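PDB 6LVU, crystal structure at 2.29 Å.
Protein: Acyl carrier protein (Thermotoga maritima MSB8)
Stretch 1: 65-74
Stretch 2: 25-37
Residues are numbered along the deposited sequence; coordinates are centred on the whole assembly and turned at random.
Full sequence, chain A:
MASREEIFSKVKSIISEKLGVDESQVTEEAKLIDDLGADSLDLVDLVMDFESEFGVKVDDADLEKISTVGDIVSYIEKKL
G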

# COMPACT_ATOMS: atom_id res chain seq x y z
N LYS A 65 -7.48 -9.19 -2.51
CA LYS A 65 -7.85 -8.38 -3.66
C LYS A 65 -6.86 -7.27 -3.95
O LYS A 65 -6.85 -6.75 -5.07
CB LYS A 65 -9.26 -7.82 -3.44
CG LYS A 65 -10.25 -8.93 -3.13
CD LYS A 65 -11.60 -8.43 -2.66
CE LYS A 65 -12.48 -9.62 -2.23
NZ LYS A 65 -13.18 -9.35 -0.94
N ILE A 66 -5.98 -6.96 -3.00
CA ILE A 66 -5.07 -5.83 -3.14
C ILE A 66 -3.93 -6.25 -4.06
O ILE A 66 -3.08 -7.06 -3.68
CB ILE A 66 -4.56 -5.34 -1.79
CG1 ILE A 66 -5.71 -4.73 -0.99
CG2 ILE A 66 -3.50 -4.29 -2.00
CD1 ILE A 66 -5.36 -4.48 0.43
N SER A 67 -3.89 -5.67 -5.25
CA SER A 67 -2.89 -6.02 -6.25
C SER A 67 -1.92 -4.89 -6.55
O SER A 67 -0.73 -5.15 -6.72
CB SER A 67 -3.60 -6.44 -7.54
OG SER A 67 -2.67 -6.78 -8.55
N THR A 68 -2.37 -3.64 -6.55
CA THR A 68 -1.55 -2.50 -6.92
C THR A 68 -1.47 -1.49 -5.78
O THR A 68 -2.20 -1.58 -4.78
CB THR A 68 -2.10 -1.78 -8.15
OG1 THR A 68 -3.37 -1.20 -7.81
CG2 THR A 68 -2.26 -2.72 -9.30
N VAL A 69 -0.59 -0.51 -5.96
CA VAL A 69 -0.50 0.60 -5.02
C VAL A 69 -1.82 1.34 -4.96
O VAL A 69 -2.30 1.70 -3.88
CB VAL A 69 0.66 1.53 -5.41
CG1 VAL A 69 0.63 2.82 -4.59
CG2 VAL A 69 1.97 0.82 -5.23
N GLY A 70 -2.44 1.57 -6.12
CA GLY A 70 -3.72 2.25 -6.16
C GLY A 70 -4.81 1.54 -5.38
O GLY A 70 -5.69 2.19 -4.80
N ASP A 71 -4.75 0.21 -5.33
CA ASP A 71 -5.71 -0.56 -4.54
C ASP A 71 -5.61 -0.20 -3.06
O ASP A 71 -6.64 -0.05 -2.38
CB ASP A 71 -5.46 -2.06 -4.70
CG ASP A 71 -5.98 -2.60 -6.00
OD1 ASP A 71 -6.83 -1.92 -6.62
OD2 ASP A 71 -5.55 -3.71 -6.41
N ILE A 72 -4.38 -0.11 -2.54
CA ILE A 72 -4.15 0.27 -1.15
C ILE A 72 -4.71 1.66 -0.88
O ILE A 72 -5.45 1.87 0.07
CB ILE A 72 -2.65 0.21 -0.82
CG1 ILE A 72 -2.16 -1.22 -0.78
CG2 ILE A 72 -2.36 0.94 0.49
CD1 ILE A 72 -0.71 -1.34 -1.16
N VAL A 73 -4.35 2.62 -1.74
CA VAL A 73 -4.84 3.98 -1.54
C VAL A 73 -6.36 3.99 -1.52
O VAL A 73 -6.98 4.54 -0.60
CB VAL A 73 -4.28 4.91 -2.64
CG1 VAL A 73 -4.76 6.31 -2.40
CG2 VAL A 73 -2.78 4.84 -2.67
N SER A 74 -6.99 3.34 -2.51
CA SER A 74 -8.45 3.37 -2.58
C SER A 74 -9.08 2.69 -1.37
O SER A 74 -10.09 3.16 -0.84
CB SER A 74 -8.96 2.72 -3.86
OG SER A 74 -8.80 3.62 -4.95
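Stretch 2 (25-37) QVTEEAKLIDDLG

The start of a helix leaves backbone NH groups without partners from a preceding turn, and a neighbouring loop can supply the missing carbonyls; residues 65-74 of this acyl carrier protein illustrate the point. Stretch 2, mostly loop and turn, with helical phi/psi at 32-35 but without the regular bonds, runs antiparallel to stretch 1, its later residues meeting the earlier residues of stretch 1. Ile66 opens the contact, its CG2 4.1 Å from Leu32 CD2. At Ser67 the backbone takes over: Leu32 N donates to Ser67 O at 3.1 Å. Thr68 then forms a single beta bridge with Lys31, their CA atoms 4.1 Å apart, while its OG1 caps the helix by accepting from Asp71 N at 3.2 Å. Val69, the first helical residue, gives its N to Ala30 O at 2.9 Å; its CA-to-CB bond points toward stretch 2, and its CG2 lies 3.9 Å from Val26 CG1, 4.1 Å from Leu32 CD1 and 4.0 Å from Leu36 CD1. Next, Gly70 N donates to Glu28 O at 2.9 Å. That carbonyl belongs to the type I turn Thr27-Ala30, and an ideal CB on Gly70 would come within 2.8 Å of it, a clash that glycine avoids. Farther along, Ile72 CD1 packs 3.9 Å from Leu32 CD1, extending the apolar contact along the helix.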

# COMPACT_ATOMS: atom_id res chain seq x y z
N GLN A 25 9.53 4.56 -8.69
CA GLN A 25 8.89 3.33 -9.14
C GLN A 25 7.49 3.11 -8.56
O GLN A 25 6.78 2.20 -9.00
CB GLN A 25 9.76 2.10 -8.79
CG GLN A 25 11.27 2.29 -9.03
CD GLN A 25 12.11 1.15 -8.45
OE1 GLN A 25 13.04 1.38 -7.66
NE2 GLN A 25 11.79 -0.09 -8.85
N VAL A 26 7.09 3.88 -7.55
CA VAL A 26 5.84 3.63 -6.85
C VAL A 26 4.77 4.53 -7.47
O VAL A 26 4.67 5.71 -7.14
CB VAL A 26 5.97 3.84 -5.34
CG1 VAL A 26 4.65 3.55 -4.63
CG2 VAL A 26 7.09 2.98 -4.80
N THR A 27 3.97 3.96 -8.36
CA THR A 27 2.88 4.66 -9.01
C THR A 27 1.57 3.98 -8.65
O THR A 27 1.56 2.87 -8.11
CB THR A 27 3.07 4.67 -10.53
OG1 THR A 27 3.00 3.33 -11.00
CG2 THR A 27 4.43 5.28 -10.90
N GLU A 28 0.46 4.65 -8.97
CA GLU A 28 -0.85 4.06 -8.73
C GLU A 28 -1.01 2.70 -9.40
O GLU A 28 -1.69 1.82 -8.86
CB GLU A 28 -1.96 4.99 -9.24
CG GLU A 28 -2.16 6.29 -8.45
CD GLU A 28 -3.33 6.22 -7.50
OE1 GLU A 28 -4.22 5.36 -7.73
OE2 GLU A 28 -3.40 7.06 -6.56
N GLU A 29 -0.37 2.50 -10.56
CA GLU A 29 -0.55 1.29 -11.36
C GLU A 29 0.42 0.17 -11.01
O GLU A 29 0.29 -0.92 -11.58
CB GLU A 29 -0.38 1.59 -12.86
CG GLU A 29 -1.52 2.37 -13.52
CD GLU A 29 -1.64 3.79 -13.02
OE1 GLU A 29 -0.59 4.48 -12.89
OE2 GLU A 29 -2.79 4.20 -12.75
N ALA A 30 1.39 0.42 -10.14
CA ALA A 30 2.42 -0.57 -9.84
C ALA A 30 1.83 -1.73 -9.05
O ALA A 30 1.14 -1.53 -8.05
CB ALA A 30 3.56 0.08 -9.05
N LYS A 31 2.10 -2.95 -9.51
CA LYS A 31 1.72 -4.14 -8.77
C LYS A 31 2.78 -4.40 -7.70
O LYS A 31 3.98 -4.29 -7.98
CB LYS A 31 1.59 -5.32 -9.74
CG LYS A 31 0.53 -5.01 -10.82
CD LYS A 31 0.60 -5.93 -12.03
CE LYS A 31 -0.50 -6.96 -12.05
NZ LYS A 31 -0.39 -7.95 -10.94
N LEU A 32 2.34 -4.66 -6.47
CA LEU A 32 3.31 -4.84 -5.38
C LEU A 32 4.31 -5.93 -5.73
O LEU A 32 5.53 -5.71 -5.67
CB LEU A 32 2.60 -5.20 -4.07
CG LEU A 32 1.69 -4.26 -3.26
CD1 LEU A 32 2.17 -2.80 -3.29
CD2 LEU A 32 0.26 -4.39 -3.74
N ILE A 33 3.82 -7.11 -6.10
CA ILE A 33 4.71 -8.23 -6.38
C ILE A 33 5.42 -8.03 -7.71
O ILE A 33 6.64 -7.93 -7.77
CB ILE A 33 3.92 -9.54 -6.33
CG1 ILE A 33 3.20 -9.65 -4.98
CG2 ILE A 33 4.86 -10.74 -6.59
CD1 ILE A 33 2.75 -11.05 -4.61
N ASP A 34 4.64 -7.93 -8.80
CA ASP A 34 5.23 -8.04 -10.13
C ASP A 34 6.18 -6.89 -10.43
O ASP A 34 7.23 -7.10 -11.05
CB ASP A 34 4.12 -8.10 -11.17
CG ASP A 34 3.83 -9.52 -11.63
OD1 ASP A 34 3.36 -9.68 -12.78
OD2 ASP A 34 4.08 -10.46 -10.84
N ASP A 35 5.84 -5.67 -10.01
CA ASP A 35 6.62 -4.50 -10.37
C ASP A 35 7.61 -4.10 -9.29
O ASP A 35 8.77 -3.85 -9.58
CB ASP A 35 5.69 -3.32 -10.70
CG ASP A 35 4.83 -3.59 -11.93
OD1 ASP A 35 5.34 -4.21 -12.89
OD2 ASP A 35 3.64 -3.16 -11.95
N LEU A 36 7.17 -4.06 -8.03
CA LEU A 36 7.97 -3.53 -6.94
C LEU A 36 8.73 -4.62 -6.18
O LEU A 36 9.39 -4.30 -5.18
CB LEU A 36 7.08 -2.74 -5.97
CG LEU A 36 6.38 -1.50 -6.53
CD1 LEU A 36 5.54 -0.86 -5.43
CD2 LEU A 36 7.40 -0.51 -7.05
N GLY A 37 8.64 -5.87 -6.59
CA GLY A 37 9.51 -6.89 -6.01
C GLY A 37 9.12 -7.40 -4.65
O GLY A 37 9.93 -8.07 -4.00